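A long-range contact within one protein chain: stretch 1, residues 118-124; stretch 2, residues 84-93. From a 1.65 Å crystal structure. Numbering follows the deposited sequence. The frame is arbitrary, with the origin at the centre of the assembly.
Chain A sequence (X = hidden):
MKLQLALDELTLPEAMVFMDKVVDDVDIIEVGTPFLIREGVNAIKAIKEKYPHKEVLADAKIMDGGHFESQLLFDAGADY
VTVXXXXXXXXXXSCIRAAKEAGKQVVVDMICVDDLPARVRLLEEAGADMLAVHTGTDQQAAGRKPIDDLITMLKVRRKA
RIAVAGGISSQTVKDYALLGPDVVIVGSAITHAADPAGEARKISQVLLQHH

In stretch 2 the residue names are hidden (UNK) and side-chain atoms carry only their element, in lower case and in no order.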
# COMPACT_ATOMS: atom_id res chain seq x y z
N ALA A 118 19.85 0.98 -11.32
CA ALA A 118 20.16 2.09 -10.43
C ALA A 118 19.51 1.92 -9.06
O ALA A 118 20.13 2.18 -8.03
CB ALA A 118 19.75 3.41 -11.07
N ARG A 119 18.26 1.46 -9.06
CA ARG A 119 17.50 1.33 -7.82
C ARG A 119 18.06 0.21 -6.95
O ARG A 119 18.17 0.34 -5.73
CB ARG A 119 16.02 1.09 -8.13
CG ARG A 119 15.08 1.36 -6.97
CD ARG A 119 15.20 2.80 -6.50
NE ARG A 119 14.35 3.07 -5.35
CZ ARG A 119 14.41 4.17 -4.61
NH1 ARG A 119 15.30 5.11 -4.88
NH2 ARG A 119 13.60 4.32 -3.58
N VAL A 120 18.42 -0.90 -7.59
CA VAL A 120 19.02 -2.02 -6.87
C VAL A 120 20.33 -1.62 -6.20
O VAL A 120 20.57 -1.96 -5.04
CB VAL A 120 19.26 -3.23 -7.80
CG1 VAL A 120 20.05 -4.31 -7.08
CG2 VAL A 120 17.93 -3.78 -8.30
N ARG A 121 21.17 -0.89 -6.92
CA ARG A 121 22.44 -0.45 -6.35
C ARG A 121 22.18 0.41 -5.13
O ARG A 121 22.82 0.25 -4.08
CB ARG A 121 23.26 0.37 -7.37
CG ARG A 121 23.58 -0.34 -8.67
CD ARG A 121 24.42 0.56 -9.57
NE ARG A 121 24.37 0.14 -10.97
CZ ARG A 121 23.76 0.81 -11.94
NH1 ARG A 121 23.16 1.97 -11.67
NH2 ARG A 121 23.76 0.35 -13.17
N LEU A 122 21.24 1.34 -5.27
CA LEU A 122 20.91 2.27 -4.20
C LEU A 122 20.38 1.54 -2.97
O LEU A 122 20.79 1.83 -1.85
CB LEU A 122 19.88 3.28 -4.71
CG LEU A 122 19.63 4.54 -3.89
CD1 LEU A 122 18.92 5.59 -4.73
CD2 LEU A 122 18.81 4.19 -2.68
N LEU A 123 19.48 0.59 -3.19
CA LEU A 123 18.81 -0.09 -2.08
C LEU A 123 19.74 -1.02 -1.33
O LEU A 123 19.70 -1.10 -0.10
CB LEU A 123 17.59 -0.85 -2.58
CG LEU A 123 16.51 0.04 -3.21
CD1 LEU A 123 15.34 -0.80 -3.70
CD2 LEU A 123 16.05 1.10 -2.21
N GLU A 124 20.59 -1.73 -2.06
CA GLU A 124 21.54 -2.64 -1.43
C GLU A 124 22.54 -1.88 -0.56
O GLU A 124 22.85 -2.31 0.55
CB GLU A 124 22.28 -3.47 -2.48
CG GLU A 124 21.44 -4.59 -3.06
CD GLU A 124 22.28 -5.69 -3.67
OE1 GLU A 124 22.52 -6.71 -2.98
OE2 GLU A 124 22.72 -5.54 -4.82
N UNK A 84 7.57 -1.07 -0.66
CA UNK A 84 7.72 -0.76 -2.07
C UNK A 84 9.09 -0.18 -2.39
O UNK A 84 9.54 0.76 -1.74
c UNK A 84 6.64 0.22 -2.52
c UNK A 84 5.17 -1.78 -3.05
c UNK A 84 5.34 -0.28 -3.16
c UNK A 84 4.15 0.47 -2.57
N UNK A 85 9.75 -0.74 -3.41
CA UNK A 85 11.03 -0.22 -3.86
C UNK A 85 10.93 1.20 -4.37
O UNK A 85 11.93 1.93 -4.38
N UNK A 86 9.74 1.61 -4.78
CA UNK A 86 9.55 2.95 -5.32
C UNK A 86 9.42 4.01 -4.22
O UNK A 86 9.39 5.20 -4.51
c UNK A 86 8.32 3.05 -6.26
c UNK A 86 8.59 2.28 -7.55
c UNK A 86 7.07 2.54 -5.58
N UNK A 87 9.33 3.57 -2.97
CA UNK A 87 9.21 4.52 -1.86
C UNK A 87 10.56 5.11 -1.46
O UNK A 87 11.60 4.69 -1.95
c UNK A 87 9.51 3.01 0.14
c UNK A 87 8.53 3.90 -0.62
o UNK A 87 8.07 4.95 0.24
N UNK A 88 10.52 6.09 -0.57
CA UNK A 88 11.74 6.78 -0.14
C UNK A 88 12.64 5.83 0.64
O UNK A 88 12.17 4.94 1.36
o UNK A 88 12.41 10.10 0.31
o UNK A 88 13.51 8.64 1.53
c UNK A 88 11.37 7.99 0.72
c UNK A 88 12.51 8.98 0.87
N UNK A 89 13.95 6.01 0.51
CA UNK A 89 14.91 5.18 1.24
C UNK A 89 14.71 5.27 2.75
O UNK A 89 14.97 4.31 3.47
c UNK A 89 16.64 6.99 1.04
c UNK A 89 16.37 5.51 0.87
c UNK A 89 16.65 5.08 -0.54
N UNK A 90 14.27 6.44 3.23
CA UNK A 90 13.94 6.64 4.64
C UNK A 90 12.94 5.59 5.12
O UNK A 90 13.09 5.01 6.20
c UNK A 90 14.19 9.23 5.22
c UNK A 90 13.68 10.50 4.53
c UNK A 90 15.64 8.98 4.93
c UNK A 90 13.32 8.03 4.84
N UNK A 91 11.90 5.37 4.32
CA UNK A 91 10.86 4.41 4.65
C UNK A 91 11.38 2.98 4.61
O UNK A 91 11.09 2.17 5.48
c UNK A 91 8.61 3.50 3.97
o UNK A 91 9.05 5.86 3.91
c UNK A 91 9.65 4.57 3.71
N UNK A 92 12.17 2.66 3.58
CA UNK A 92 12.74 1.33 3.48
C UNK A 92 13.61 1.05 4.70
O UNK A 92 13.54 -0.02 5.29
c UNK A 92 12.56 1.04 1.01
c UNK A 92 14.44 -0.06 2.27
c UNK A 92 13.21 1.01 -0.34
c UNK A 92 13.54 1.16 2.18
N UNK A 93 14.40 2.04 5.10
CA UNK A 93 15.28 1.89 6.25
C UNK A 93 14.53 1.76 7.58
O UNK A 93 14.98 1.06 8.48
c UNK A 93 18.36 4.08 5.27
c UNK A 93 16.28 3.05 6.30
n UNK A 93 18.00 5.31 5.61
c UNK A 93 17.25 3.06 5.12
o UNK A 93 19.54 3.76 5.09
O HOH W 1 14.57 7.45 -2.41

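Position 84 carries four side-chain carbons forked at the second, out of reach of the helix 118-124. The fork beyond CB marks leucine, Leu84. Its carbonyl O accepts from N of position 87 at 3.1 Å, closing a type I turn that sets the backbone for what follows.

Position 85 has no side-chain atoms, so it is Gly85. Its backbone does the work: Arg119 NE reaches Gly85 O at 2.8 Å and Arg119 NH2 reaches the same Gly85 O at 3.0 Å, two hydrogen bonds converging on one carbonyl at the edge of the guanidinium. Leu123 CD1 lies 4.4 Å from Gly85 CA. An ideal CB here would point sideways and sit 4.0 Å from Leu123 CD1, so this spacing alone does not explain the glycine.

Position 86 shows three carbons, one carrying the other two, and its CB points away from stretch 1. Branching at CB with no oxygen gives valine, though threonine would have a similar outline; the elements settle it as Val86.

At position 87 one carbon carries an oxygen and a carbon, and its CA-to-CB bond again points away. This is Thr87, whose hydroxyl is bonded elsewhere in the structure. Its backbone faces the arginine: Thr87 O is 2.6 Å from Arg119 NH2, but the angle is too poor for a hydrogen bond.

Position 88 has two carbons, the second bearing two oxygens, a short carboxylate, and its CA-to-CB bond points away from stretch 1; hence Asp88. It caps the coming helix, its OD2 accepting from N of position 90 at 2.9 Å.

Position 89 opens that helix with three carbons branched at CB, one of them 3.2 Å from Leu122 CD2. A wholly carbon fork makes it Val89. The close atom is CG1, which also lies 4.4 Å from Leu123 CD2.

Position 90 has four carbons forked at the second, out of reach: Leu90. Position 91 has one carbon carrying an oxygen and a carbon, also out of reach: Thr91, its hydroxyl satisfied elsewhere.

Position 92 has four carbons forked at the first, with one arm two carbons long, and CB points toward stretch 1. That is Ile92; the long arm brings CD1 to 3.4 Å from Leu123 CD2.

Position 93 has three carbons, the third carrying an oxygen and a nitrogen, the pattern of a long amide. It is Gln93, exposed and out of reach.

The contact combines two rules. Before the second helix begins, an arginine in rotamer t at chi1 and p at chi2 binds a backbone carbonyl, an anchor that asks nothing of the partner's side chain. Within the helix, positions 89 and 92, three residues apart, meet Leu122 and Leu123 through methyl groups. A water accepts weakly from Val89 N at 3.3 Å and from Arg119 NH2 at 3.5 Å, joining the polar end to the start of the helix. The helix axes, 49° apart in direction, come no closer than 11.5 Å, so side chains bridge the gap.

Stretch 2 (84-93) LGVTDVLTIQ
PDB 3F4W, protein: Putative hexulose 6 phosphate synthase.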